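Local coordinates for protein halorhodopsin (Halobacterium salinarum, PDB 2JAF) that uses light absorbed by a bound retinal to pump chloride ions across the membrane, at residues L202-V205 against L206-Y210. The protein carries 2 engineered substitutions. Numbering follows the deposited sequence.
Engineered in segment 202-205: Val203 (natural residue Thr). With RET (retinal), chain G.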
loop_
_atom_site.group_PDB
_atom_site.type_symbol
_atom_site.label_atom_id
_atom_site.label_comp_id
_atom_site.label_asym_id
_atom_site.label_seq_id
_atom_site.Cartn_x
_atom_site.Cartn_y
_atom_site.Cartn_z
ATOM N N LEU A 202 8.439 23.693 8.705
ATOM C CA LEU A 202 9.511 22.735 8.475
ATOM C C LEU A 202 9.183 21.784 7.334
ATOM O O LEU A 202 10.040 21.495 6.497
ATOM C CB LEU A 202 9.806 21.934 9.747
ATOM C CG LEU A 202 10.474 22.710 10.883
ATOM C CD1 LEU A 202 10.753 21.766 12.051
ATOM C CD2 LEU A 202 11.762 23.342 10.385
ATOM N N VAL A 203 7.943 21.297 7.296
ATOM C CA VAL A 203 7.531 20.385 6.236
ATOM C C VAL A 203 7.545 21.069 4.872
ATOM O O VAL A 203 8.161 20.570 3.930
ATOM C CB VAL A 203 6.109 19.820 6.477
ATOM C CG1 VAL A 203 5.651 19.018 5.256
ATOM C CG2 VAL A 203 6.105 18.931 7.713
ATOM N N VAL A 204 6.877 22.213 4.761
ATOM C CA VAL A 204 6.823 22.899 3.471
ATOM C C VAL A 204 8.209 23.250 2.936
ATOM O O VAL A 204 8.531 22.949 1.791
ATOM C CB VAL A 204 5.977 24.190 3.541
ATOM C CG1 VAL A 204 6.034 24.924 2.193
ATOM C CG2 VAL A 204 4.526 23.851 3.886
ATOM N N VAL A 205 9.032 23.882 3.763
ATOM C CA VAL A 205 10.365 24.268 3.318
ATOM C C VAL A 205 11.283 23.081 3.031
ATOM O O VAL A 205 11.915 23.016 1.972
ATOM C CB VAL A 205 11.044 25.198 4.353
ATOM C CG1 VAL A 205 12.456 25.544 3.907
ATOM C CG2 VAL A 205 10.223 26.469 4.504
ATOM N N LEU A 206 11.361 22.138 3.959
ATOM C CA LEU A 206 12.245 20.996 3.752
ATOM C C LEU A 206 11.759 20.068 2.633
ATOM O O LEU A 206 12.565 19.599 1.828
ATOM C CB LEU A 206 12.413 20.221 5.055
ATOM C CG LEU A 206 13.010 21.067 6.188
ATOM C CD1 LEU A 206 13.011 20.269 7.481
ATOM C CD2 LEU A 206 14.425 21.495 5.824
ATOM N N TRP A 207 10.454 19.805 2.573
ATOM C CA TRP A 207 9.942 18.922 1.524
ATOM C C TRP A 207 10.177 19.504 0.127
ATOM O O TRP A 207 10.359 18.756 -0.842
ATOM C CB TRP A 207 8.453 18.611 1.755
ATOM C CG TRP A 207 8.212 17.611 2.879
ATOM C CD1 TRP A 207 8.844 17.573 4.096
ATOM C CD2 TRP A 207 7.201 16.585 2.923
ATOM N NE1 TRP A 207 8.284 16.598 4.890
ATOM C CE2 TRP A 207 7.276 15.978 4.197
ATOM C CE3 TRP A 207 6.238 16.128 2.009
ATOM C CZ2 TRP A 207 6.422 14.936 4.585
ATOM C CZ3 TRP A 207 5.387 15.089 2.394
ATOM C CH2 TRP A 207 5.487 14.507 3.672
ATOM N N LEU A 208 10.185 20.830 0.014
ATOM C CA LEU A 208 10.438 21.466 -1.277
ATOM C C LEU A 208 11.875 21.204 -1.726
ATOM O O LEU A 208 12.184 21.259 -2.920
ATOM C CB LEU A 208 10.189 22.977 -1.185
ATOM C CG LEU A 208 8.735 23.434 -1.293
ATOM C CD1 LEU A 208 8.595 24.882 -0.852
ATOM C CD2 LEU A 208 8.282 23.272 -2.739
ATOM N N GLY A 209 12.759 20.921 -0.772
ATOM C CA GLY A 209 14.140 20.651 -1.123
ATOM C C GLY A 209 14.315 19.386 -1.955
ATOM O O GLY A 209 15.206 19.314 -2.803
ATOM N N TYR A 210 13.470 18.380 -1.733
ATOM C CA TYR A 210 13.622 17.132 -2.482
ATOM C C TYR A 210 13.454 17.266 -3.996
ATOM O O TYR A 210 14.295 16.777 -4.749
ATOM C CB TYR A 210 12.696 16.049 -1.912
ATOM C CG TYR A 210 13.095 15.649 -0.507
ATOM C CD1 TYR A 210 12.728 16.432 0.592
ATOM C CD2 TYR A 210 13.852 14.500 -0.274
ATOM C CE1 TYR A 210 13.106 16.073 1.896
ATOM C CE2 TYR A 210 14.238 14.134 1.024
ATOM C CZ TYR A 210 13.858 14.923 2.102
ATOM O OH TYR A 210 14.214 14.552 3.381
HETATM C C1 RET G . 10.370 13.934 -6.078
HETATM C C2 RET G . 10.490 14.101 -7.666
HETATM C C3 RET G . 9.183 14.441 -8.425
HETATM C C4 RET G . 8.561 15.811 -7.890
HETATM C C5 RET G . 8.409 15.903 -6.319
HETATM C C6 RET G . 9.284 15.006 -5.402
HETATM C C7 RET G . 9.022 15.061 -3.924
HETATM C C8 RET G . 9.505 14.339 -2.876
HETATM C C9 RET G . 9.328 14.680 -1.491
HETATM C C10 RET G . 10.058 13.801 -0.688
HETATM C C11 RET G . 10.118 13.878 0.687
HETATM C C12 RET G . 10.933 12.982 1.397
HETATM C C13 RET G . 10.997 12.938 2.850
HETATM C C14 RET G . 11.854 11.902 3.325
HETATM C C15 RET G . 11.949 11.488 4.632
HETATM C C16 RET G . 9.908 12.442 -5.891
HETATM C C17 RET G . 11.868 14.138 -5.509
HETATM C C18 RET G . 7.393 16.917 -5.818
HETATM C C19 RET G . 8.531 16.022 -1.019
HETATM C C20 RET G . 10.246 13.938 3.749
#
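Val203 and Trp207, one turn apart on helix 193-216, make a local intrahelical contact that puts an indole between a methyl group of its own helix and the retinal. The backbone sets the spacing: Trp207 N donates to Val203 O at 2.8 Å, and the preceding and following residues repeat the i to i+4 pattern, with Leu206 N bonded to Leu202 O. The bond from Leu208 N to Val204 O is longer, at 3.2 Å. Val203 is engineered, a threonine in the natural protein. Its CG1 stands anti to the backbone N (chi1 173°) and lies over the five-membered ring of Trp207 as a CH-pi contact, 3.5 Å from the centroid and 5° off the ring normal. Across the opposite face sits the retinal methyl C20, 3.5 Å from Trp207 NE1, so a methyl group lies over each face, both offset toward the rim of the indole. Phe172 of helix 158-180 and Thr116, Ile119 and Leu120 of helix 106-127 also touch the Trp207 side chain. On another side of the helix Val204 CG1 and Leu208 CD1 run alongside at 4.0 Å, the two side chains pointing the same way. Three residues beyond Trp207, Tyr210 offers a ring face to the polyene: retinal C12 lies 3.4 Å above the ring plane, over its centre, while Trp207 O is at the ring edge. The Tyr210 hydroxyl is hydrogen-bonded to Asp238, and Trp112 packs edge-to-face with the ring, which probably limits how the ring can turn. Replacing the phenol by an alanine is likely to take a flat wall from the C10 to C14 part of the polyene and leave Asp238 without this hydroxyl partner. Aromatic side chains on successive turns of a transmembrane helix, packed against the polyene, are characteristic of the retinal pocket in the seven-helix fold of microbial rhodopsins.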